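Protease (Helicobacter pylori, PDB 5EUF) is a zinc-dependent peptidase of the M16 family that probably cleaves the cytoplasmic domain of human junctional adhesion molecule A, weakening the gastric epithelial barrier. Local coordinates at residues 31-36 with 194-199; 101-106 with 206-211; 250-255 with 414-419. All blocks are in the same frame, centred on the assembly; numbering follows the deposited sequence.

Contact 1 of 3, residues 31-36 with 194-199; sequences IEVDVL and VLVVGD
Four backbone hydrogen bonds join residues 31-36 to residues 194-199 as neighbouring antiparallel strands. Glu32 pairs with Val197: Glu32 N gives to Val197 O over 2.7 Å, nearly along the C=O axis. Val197 N returns a straighter bond to Glu32 O, 3.1 Å long and 168° at the hydrogen. Asp34 pairs with Leu195 in the same two-way manner. Here Leu195 N approaches Asp34 O from above the carbonyl plane, at 2.7 Å, while Asp34 N meets Leu195 O nearly along its axis. CA-H groups of residues in the non-hydrogen-bonded pairs add weaker contacts to the neighbouring carbonyls; Val196 CA lies 3.4 Å from Glu32 O.

Apolar packing is split between the two faces. Ile31, Val33, Val35, Val194 and Val196 point to one face. Val33 CG1 and Val196 CG2 touch loosely at 4.4 Å, and helix 102-113 lies over this face. On the other face Asp34 CB rests against Leu195 CB at 3.7 Å, and helix 365-376 packs on this face. At the end of the pairing the backbones of Gly198 and Ile31 come close. At the backbone angles of Gly198 (phi 141°, psi -150°) a side chain would be jammed against Val197 O, so the position calls for glycine. Ile31 CG2, beside its own backbone N, reaches Asp199 N at 3.5 Å.

The charged ends find their partners outside the pair. Glu32 is extended, with CG anti to the backbone N, so its carboxylate leads away from Val197. It comes close to that of Asp34. Arg92 makes salt bridges to both acids, which would offset their mutual repulsion. Asp199 OD2 bonds Gly29 N.

These are central strands of the mixed sheet in the zinc-binding half of an M16 peptidase, with Val35 about 12 Å from the probable proton acceptor Glu56, side chain to side chain.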
loop_
_atom_site.group_PDB
_atom_site.type_symbol
_atom_site.label_atom_id
_atom_site.label_comp_id
_atom_site.label_asym_id
_atom_site.label_seq_id
_atom_site.Cartn_x
_atom_site.Cartn_y
_atom_site.Cartn_z
ATOM N N ILE B 31 40.494 3.589 12.012
ATOM C CA ILE B 31 39.787 3.689 10.737
ATOM C C ILE B 31 38.397 3.073 10.828
ATOM O O ILE B 31 38.060 2.412 11.811
ATOM C CB ILE B 31 40.540 2.985 9.586
ATOM C CG1 ILE B 31 40.525 1.469 9.791
ATOM C CG2 ILE B 31 41.959 3.521 9.444
ATOM C CD1 ILE B 31 41.073 0.695 8.622
ATOM N N GLU B 32 37.594 3.293 9.794
ATOM C CA GLU B 32 36.314 2.607 9.666
ATOM C C GLU B 32 36.134 2.077 8.249
ATOM O O GLU B 32 36.314 2.809 7.273
ATOM C CB GLU B 32 35.150 3.528 10.034
ATOM C CG GLU B 32 33.797 2.840 9.914
ATOM C CD GLU B 32 32.654 3.673 10.450
ATOM O OE1 GLU B 32 31.639 3.819 9.739
ATOM O OE2 GLU B 32 32.763 4.172 11.589
ATOM N N VAL B 33 35.780 0.800 8.143
ATOM C CA VAL B 33 35.597 0.160 6.846
ATOM C C VAL B 33 34.116 0.002 6.524
ATOM O O VAL B 33 33.430 -0.811 7.135
ATOM C CB VAL B 33 36.273 -1.223 6.801
ATOM C CG1 VAL B 33 36.192 -1.803 5.404
ATOM C CG2 VAL B 33 37.719 -1.115 7.251
ATOM N N ASP B 34 33.631 0.776 5.557
ATOM C CA ASP B 34 32.214 0.763 5.205
ATOM C C ASP B 34 31.914 0.015 3.913
ATOM O O ASP B 34 32.652 0.118 2.931
ATOM C CB ASP B 34 31.682 2.193 5.080
ATOM C CG ASP B 34 31.423 2.836 6.419
ATOM O OD1 ASP B 34 32.398 3.254 7.075
ATOM O OD2 ASP B 34 30.241 2.929 6.812
ATOM N N VAL B 35 30.821 -0.738 3.928
ATOM C CA VAL B 35 30.247 -1.298 2.712
ATOM C C VAL B 35 28.804 -0.832 2.589
ATOM O O VAL B 35 27.954 -1.204 3.393
ATOM C CB VAL B 35 30.295 -2.832 2.698
ATOM C CG1 VAL B 35 29.500 -3.370 1.519
ATOM C CG2 VAL B 35 31.731 -3.313 2.635
ATOM N N LEU B 36 28.538 -0.005 1.585
ATOM C CA LEU B 36 27.203 0.536 1.383
ATOM C C LEU B 36 26.494 -0.155 0.223
ATOM O O LEU B 36 27.046 -0.275 -0.869
ATOM C CB LEU B 36 27.266 2.036 1.116
ATOM C CG LEU B 36 28.210 2.868 1.978
ATOM C CD1 LEU B 36 28.195 4.312 1.505
ATOM C CD2 LEU B 36 27.818 2.772 3.440
ATOM N N VAL B 194 32.333 0.618 -1.380
ATOM C CA VAL B 194 33.257 0.363 -0.283
ATOM C C VAL B 194 33.922 1.667 0.143
ATOM O O VAL B 194 34.683 2.270 -0.618
ATOM C CB VAL B 194 34.334 -0.672 -0.665
ATOM C CG1 VAL B 194 35.330 -0.850 0.471
ATOM C CG2 VAL B 194 33.687 -2.003 -1.025
ATOM N N LEU B 195 33.621 2.097 1.364
ATOM C CA LEU B 195 34.100 3.370 1.884
ATOM C C LEU B 195 35.050 3.159 3.055
ATOM O O LEU B 195 34.722 2.452 4.006
ATOM C CB LEU B 195 32.915 4.240 2.313
ATOM C CG LEU B 195 33.186 5.531 3.085
ATOM C CD1 LEU B 195 33.859 6.565 2.200
ATOM C CD2 LEU B 195 31.894 6.082 3.670
ATOM N N VAL B 196 36.231 3.766 2.980
ATOM C CA VAL B 196 37.213 3.661 4.057
ATOM C C VAL B 196 37.633 5.043 4.554
ATOM O O VAL B 196 38.163 5.856 3.796
ATOM C CB VAL B 196 38.465 2.877 3.612
ATOM C CG1 VAL B 196 39.499 2.857 4.728
ATOM C CG2 VAL B 196 38.089 1.457 3.196
ATOM N N VAL B 197 37.387 5.298 5.835
ATOM C CA VAL B 197 37.675 6.596 6.438
ATOM C C VAL B 197 38.572 6.433 7.664
ATOM O O VAL B 197 38.362 5.533 8.479
ATOM C CB VAL B 197 36.372 7.328 6.848
ATOM C CG1 VAL B 197 36.682 8.688 7.454
ATOM C CG2 VAL B 197 35.438 7.475 5.656
ATOM N N GLY B 198 39.575 7.298 7.790
ATOM C CA GLY B 198 40.451 7.270 8.946
ATOM C C GLY B 198 41.906 7.528 8.608
ATOM O O GLY B 198 42.217 8.244 7.657
ATOM N N ASP B 199 42.800 6.943 9.397
ATOM C CA ASP B 199 44.234 7.099 9.184
ATOM C C ASP B 199 44.774 5.946 8.341
ATOM O O ASP B 199 45.248 4.940 8.874
ATOM C CB ASP B 199 44.970 7.172 10.527
ATOM C CG ASP B 199 46.456 7.447 10.366
ATOM O OD1 ASP B 199 46.826 8.257 9.489
ATOM O OD2 ASP B 199 47.254 6.853 11.121
#

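Contact 2 of 3, residues 101-106 with 206-211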
loop_
_atom_site.group_PDB
_atom_site.type_symbol
_atom_site.label_atom_id
_atom_site.label_comp_id
_atom_site.label_asym_id
_atom_site.label_seq_id
_atom_site.Cartn_x
_atom_site.Cartn_y
_atom_site.Cartn_z
ATOM N N ASN B 101 44.080 -3.815 10.664
ATOM C CA ASN B 101 43.017 -4.772 10.380
ATOM C C ASN B 101 42.184 -4.375 9.168
ATOM O O ASN B 101 41.103 -4.918 8.944
ATOM C CB ASN B 101 42.114 -4.938 11.602
ATOM C CG ASN B 101 42.842 -5.550 12.781
ATOM O OD1 ASN B 101 42.837 -5.001 13.882
ATOM N ND2 ASN B 101 43.480 -6.690 12.553
ATOM N N LEU B 102 42.691 -3.428 8.387
ATOM C CA LEU B 102 42.024 -3.015 7.158
ATOM C C LEU B 102 41.922 -4.170 6.171
ATOM O O LEU B 102 40.883 -4.376 5.546
ATOM C CB LEU B 102 42.764 -1.846 6.509
ATOM C CG LEU B 102 42.236 -1.460 5.125
ATOM C CD1 LEU B 102 40.817 -0.922 5.222
ATOM C CD2 LEU B 102 43.156 -0.456 4.454
ATOM N N ASP B 103 43.010 -4.923 6.040
ATOM C CA ASP B 103 43.074 -6.022 5.084
ATOM C C ASP B 103 42.093 -7.136 5.433
ATOM O O ASP B 103 41.358 -7.617 4.571
ATOM C CB ASP B 103 44.493 -6.583 5.009
ATOM C CG ASP B 103 44.673 -7.552 3.860
ATOM O OD1 ASP B 103 44.906 -7.085 2.726
ATOM O OD2 ASP B 103 44.581 -8.778 4.085
ATOM N N LYS B 104 42.079 -7.543 6.698
ATOM C CA LYS B 104 41.182 -8.604 7.137
ATOM C C LYS B 104 39.725 -8.159 7.061
ATOM O O LYS B 104 38.841 -8.959 6.755
ATOM C CB LYS B 104 41.523 -9.042 8.561
ATOM C CG LYS B 104 40.778 -10.285 9.020
ATOM C CD LYS B 104 41.126 -11.485 8.155
ATOM C CE LYS B 104 40.412 -12.741 8.637
ATOM N NZ LYS B 104 40.698 -13.920 7.768
ATOM N N SER B 105 39.481 -6.880 7.339
ATOM C CA SER B 105 38.129 -6.331 7.293
ATOM C C SER B 105 37.573 -6.351 5.872
ATOM O O SER B 105 36.410 -6.689 5.655
ATOM C CB SER B 105 38.108 -4.904 7.844
ATOM O OG SER B 105 38.470 -4.891 9.212
ATOM N N LEU B 106 38.414 -5.988 4.910
ATOM C CA LEU B 106 38.031 -6.025 3.505
ATOM C C LEU B 106 37.779 -7.457 3.044
ATOM O O LEU B 106 36.890 -7.707 2.230
ATOM C CB LEU B 106 39.109 -5.370 2.641
ATOM C CG LEU B 106 39.171 -3.846 2.750
ATOM C CD1 LEU B 106 40.221 -3.271 1.818
ATOM C CD2 LEU B 106 37.805 -3.253 2.454
ATOM N N PHE B 206 42.883 1.316 -2.024
ATOM C CA PHE B 206 42.492 0.913 -3.369
ATOM C C PHE B 206 43.024 -0.467 -3.739
ATOM O O PHE B 206 42.260 -1.329 -4.172
ATOM C CB PHE B 206 42.961 1.950 -4.391
ATOM C CG PHE B 206 42.207 3.246 -4.324
ATOM C CD1 PHE B 206 40.895 3.275 -3.880
ATOM C CD2 PHE B 206 42.807 4.435 -4.698
ATOM C CE1 PHE B 206 40.196 4.464 -3.813
ATOM C CE2 PHE B 206 42.112 5.628 -4.633
ATOM C CZ PHE B 206 40.805 5.642 -4.190
ATOM N N GLU B 207 44.325 -0.683 -3.559
ATOM C CA GLU B 207 44.938 -1.952 -3.943
ATOM C C GLU B 207 44.428 -3.109 -3.085
ATOM O O GLU B 207 44.376 -4.251 -3.545
ATOM C CB GLU B 207 46.468 -1.871 -3.859
ATOM C CG GLU B 207 47.038 -1.832 -2.449
ATOM C CD GLU B 207 48.547 -2.013 -2.422
ATOM O OE1 GLU B 207 49.156 -2.118 -3.508
ATOM O OE2 GLU B 207 49.121 -2.053 -1.314
ATOM N N LEU B 208 44.042 -2.815 -1.847
ATOM C CA LEU B 208 43.515 -3.846 -0.962
ATOM C C LEU B 208 42.059 -4.154 -1.291
ATOM O O LEU B 208 41.615 -5.295 -1.176
ATOM C CB LEU B 208 43.655 -3.429 0.504
ATOM C CG LEU B 208 44.775 -4.128 1.282
ATOM C CD1 LEU B 208 46.113 -3.956 0.581
ATOM C CD2 LEU B 208 44.845 -3.615 2.710
ATOM N N THR B 209 41.317 -3.132 -1.702
ATOM C CA THR B 209 39.942 -3.333 -2.134
ATOM C C THR B 209 39.925 -4.046 -3.484
ATOM O O THR B 209 39.129 -4.959 -3.703
ATOM C CB THR B 209 39.177 -2.006 -2.229
ATOM O OG1 THR B 209 39.040 -1.446 -0.918
ATOM C CG2 THR B 209 37.797 -2.231 -2.815
ATOM N N LYS B 210 40.817 -3.629 -4.380
ATOM C CA LYS B 210 40.985 -4.305 -5.662
ATOM C C LYS B 210 41.359 -5.762 -5.446
ATOM O O LYS B 210 40.966 -6.636 -6.215
ATOM C CB LYS B 210 42.056 -3.616 -6.511
ATOM C CG LYS B 210 41.618 -2.312 -7.155
ATOM C CD LYS B 210 42.719 -1.758 -8.048
ATOM C CE LYS B 210 42.312 -0.436 -8.681
ATOM N NZ LYS B 210 43.364 0.094 -9.593
ATOM N N LYS B 211 42.122 -6.017 -4.390
ATOM C CA LYS B 211 42.537 -7.373 -4.059
ATOM C C LYS B 211 41.336 -8.268 -3.755
ATOM O O LYS B 211 41.275 -9.408 -4.211
ATOM C CB LYS B 211 43.500 -7.362 -2.868
ATOM C CG LYS B 211 43.834 -8.746 -2.333
ATOM C CD LYS B 211 44.931 -8.703 -1.281
ATOM C CE LYS B 211 45.310 -10.107 -0.827
ATOM N NZ LYS B 211 46.425 -10.104 0.165
#
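Leu208 reaches across from helix 202-213 and lays its branched end over Asp103 and Leu102 near the start of helix 102-113. This is helix-on-helix packing in the helical layer that lies on one face of the mixed sheet: both helices touch strands 30-37 or 192-198. The short segments run roughly the same way, at 31° to each other, with axes 9.7 Å apart at closest approach. Side chains therefore bridge the gap, and the backbones stay apart.

Leu208 is the central residue. Its CD2 meets Leu102 CD2 at 4.0 Å, and the two leucines cross obliquely. The same CD2 lies 3.8 Å from Asp103 CB. Asp103 crosses Leu208 at about a right angle, with CG anti to the backbone N. Its OD1 thus sits beside Leu208 CG, a polar atom laid against hydrocarbon.

Leu106 fills the side of the contact nearer the sheet. CG is anti to the carbonyl carbon (chi1 -73°), and CD1 extends toward the other helix. That methyl group packs on Leu208 CB at 3.7 Å, also at about a right angle. It also approaches Thr209 OG1, whose polar need is met by Val205 O one turn back in its own helix. Leu106 also packs on Val33 and Val194 of the sheet.

Charge is confined to the outer edge. Lys211 NZ lies 4.2 Å from Asp103 OD1, too far for a salt bridge. The opposite charges may still attract weakly there, beside an exposed lysine.

The first turn of helix 102-113 is secured from within. Asn101 O takes two donors, Ser105 N at 3.0 Å and Ser105 OG at 2.6 Å, with the hydroxyl above the carbonyl plane.

Contact 3 of 3, residues 250-255 with 414-419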
loop_
_atom_site.group_PDB
_atom_site.type_symbol
_atom_site.label_atom_id
_atom_site.label_comp_id
_atom_site.label_asym_id
_atom_site.label_seq_id
_atom_site.Cartn_x
_atom_site.Cartn_y
_atom_site.Cartn_z
ATOM N N GLU B 250 -0.765 9.447 25.769
ATOM C CA GLU B 250 -1.171 9.736 24.398
ATOM C C GLU B 250 -0.036 10.370 23.597
ATOM O O GLU B 250 0.616 11.308 24.053
ATOM C CB GLU B 250 -2.410 10.636 24.377
ATOM C CG GLU B 250 -3.672 9.947 24.885
ATOM C CD GLU B 250 -4.949 10.667 24.481
ATOM O OE1 GLU B 250 -4.882 11.579 23.630
ATOM O OE2 GLU B 250 -6.022 10.315 25.012
ATOM N N TRP B 251 0.191 9.841 22.398
ATOM C CA TRP B 251 1.248 10.324 21.517
ATOM C C TRP B 251 0.673 10.968 20.258
ATOM O O TRP B 251 -0.488 10.747 19.915
ATOM C CB TRP B 251 2.183 9.177 21.133
ATOM C CG TRP B 251 2.934 8.604 22.291
ATOM C CD1 TRP B 251 2.436 7.804 23.277
ATOM C CD2 TRP B 251 4.325 8.780 22.580
ATOM N NE1 TRP B 251 3.431 7.475 24.166
ATOM C CE2 TRP B 251 4.600 8.061 23.759
ATOM C CE3 TRP B 251 5.364 9.474 21.954
ATOM C CZ2 TRP B 251 5.870 8.020 24.328
ATOM C CZ3 TRP B 251 6.623 9.434 22.520
ATOM C CH2 TRP B 251 6.866 8.711 23.694
ATOM N N VAL B 252 1.488 11.763 19.573
ATOM C CA VAL B 252 1.062 12.400 18.331
ATOM C C VAL B 252 2.197 12.441 17.310
ATOM O O VAL B 252 3.360 12.641 17.658
ATOM C CB VAL B 252 0.543 13.836 18.579
ATOM C CG1 VAL B 252 1.637 14.710 19.163
ATOM C CG2 VAL B 252 -0.009 14.448 17.293
ATOM N N ALA B 253 1.853 12.224 16.047
ATOM C CA ALA B 253 2.806 12.378 14.962
ATOM C C ALA B 253 2.245 13.335 13.920
ATOM O O ALA B 253 1.219 13.058 13.307
ATOM C CB ALA B 253 3.131 11.035 14.336
ATOM N N LEU B 254 2.913 14.468 13.737
ATOM C CA LEU B 254 2.500 15.446 12.739
ATOM C C LEU B 254 3.601 15.619 11.704
ATOM O O LEU B 254 4.675 16.135 12.008
ATOM C CB LEU B 254 2.164 16.789 13.393
ATOM C CG LEU B 254 1.875 17.964 12.450
ATOM C CD1 LEU B 254 0.725 17.651 11.503
ATOM C CD2 LEU B 254 1.589 19.234 13.236
ATOM N N GLY B 255 3.333 15.182 10.480
ATOM C CA GLY B 255 4.326 15.238 9.428
ATOM C C GLY B 255 3.876 16.033 8.223
ATOM O O GLY B 255 2.706 16.003 7.842
ATOM N N THR B 414 -1.344 13.403 10.191
ATOM C CA THR B 414 -1.441 13.393 11.643
ATOM C C THR B 414 -1.916 12.044 12.169
ATOM O O THR B 414 -2.959 11.543 11.760
ATOM C CB THR B 414 -2.394 14.490 12.140
ATOM O OG1 THR B 414 -1.941 15.767 11.674
ATOM C CG2 THR B 414 -2.452 14.497 13.654
ATOM N N VAL B 415 -1.148 11.459 13.082
ATOM C CA VAL B 415 -1.521 10.180 13.675
ATOM C C VAL B 415 -1.555 10.267 15.197
ATOM O O VAL B 415 -0.567 10.643 15.827
ATOM C CB VAL B 415 -0.553 9.058 13.252
ATOM C CG1 VAL B 415 -0.912 7.753 13.946
ATOM C CG2 VAL B 415 -0.573 8.888 11.741
ATOM N N PHE B 416 -2.700 9.921 15.779
ATOM C CA PHE B 416 -2.876 9.950 17.229
ATOM C C PHE B 416 -2.703 8.563 17.841
ATOM O O PHE B 416 -3.164 7.565 17.283
ATOM C CB PHE B 416 -4.256 10.501 17.592
ATOM C CG PHE B 416 -4.483 11.919 17.152
ATOM C CD1 PHE B 416 -3.538 12.899 17.408
ATOM C CD2 PHE B 416 -5.643 12.271 16.479
ATOM C CE1 PHE B 416 -3.750 14.206 17.003
ATOM C CE2 PHE B 416 -5.860 13.575 16.073
ATOM C CZ PHE B 416 -4.913 14.543 16.335
ATOM N N LEU B 417 -2.045 8.504 18.995
ATOM C CA LEU B 417 -1.883 7.242 19.707
ATOM C C LEU B 417 -2.627 7.272 21.038
ATOM O O LEU B 417 -2.286 8.039 21.937
ATOM C CB LEU B 417 -0.405 6.937 19.929
ATOM C CG LEU B 417 -0.098 5.501 20.350
ATOM C CD1 LEU B 417 -0.682 4.523 19.349
ATOM C CD2 LEU B 417 1.399 5.297 20.488
ATOM N N LYS B 418 -3.649 6.430 21.151
ATOM C CA LYS B 418 -4.520 6.400 22.319
ATOM C C LYS B 418 -4.705 4.960 22.805
ATOM O O LYS B 418 -4.326 4.024 22.104
ATOM C CB LYS B 418 -5.874 7.029 21.975
ATOM C CG LYS B 418 -5.804 8.477 21.544
ATOM C CD LYS B 418 -7.187 9.001 21.202
ATOM C CE LYS B 418 -7.151 10.490 20.914
ATOM N NZ LYS B 418 -8.512 11.037 20.655
ATOM N N PRO B 419 -5.259 4.768 24.015
ATOM C CA PRO B 419 -5.548 5.743 25.073
ATOM C C PRO B 419 -4.342 5.970 25.973
ATOM O O PRO B 419 -3.868 5.001 26.566
ATOM C CB PRO B 419 -6.698 5.089 25.857
ATOM C CG PRO B 419 -7.160 3.932 25.007
ATOM C CD PRO B 419 -5.944 3.493 24.271
#
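The strand that ends the chain is paired here with an inner strand of the second sheet of this M16 peptidase. Residues 250-255 and 414-419 run antiparallel, and four backbone hydrogen bonds hold them. Trp251 and Leu417 form one two-way pair. Trp251 N gives to Leu417 O at 3.1 Å, in the carbonyl plane and on a lone pair. Leu417 N gives to Trp251 O at 2.9 Å, but approaches from above the carbonyl plane. Ala253 and Val415 form the next pair, and both bonds stay in plane. Thr414 CA adds a CA-H contact to Ala253 O.

Trp251, Ala253, Val415 and Leu417 point to one face. Trp251 and Leu417 lie side by side. Trp251 CB packs on Leu417 CB at 3.6 Å, while Leu417 CD2 lies 3.9 Å from Trp251 CD1, oblique to the ring. The rest of the indole leads away from Leu417. Helix 142-154 covers this face through Leu146 and Phe150.

Val252, Leu254, Thr414 and Phe416 point to the other face, toward helix 323-338. Val252 CG2, anti to the backbone N, meets the edge of the Phe416 ring at CE1, 3.8 Å away and near the ring plane. Leu254 CD1 comes up beside Thr414 OG1.

At the chain end Glu250 crosses Lys418 obliquely. Glu250 OE1 lies 3.7 Å from Lys418 CE, so it meets the aliphatic stem. Each charge has another partner: Glu250 OE1 accepts from Ala323 N, and Lys418 NZ forms a salt bridge with Glu324. A cis peptide bond leads into Pro419, the last residue.

The pairing thus rests on backbone bonds and apolar contacts, while the charges at its edge tie both segments to the start of helix 323-338.

In the fold
Contacts 1 and 2 belong to one neighbourhood. Their centres are 10 Å apart, and they touch where Val33 and Ile31 of the sheet meet Leu102 and Leu106 of the helix layer. Strand 192-198 leads directly into helix 202-213, so the same part of the chain serves both. Contact 3 lies across the chain's centre, its centre 39 Å from that of contact 1. Contacts 1 and 3 are both antiparallel strand pairs, but in different sheets. Contact 1 is buried, with acids inside, whereas contact 3 is only partly buried and runs to the exposed C-terminus. Contact 2 is mostly buried leucine packing, with charge at its outer edge.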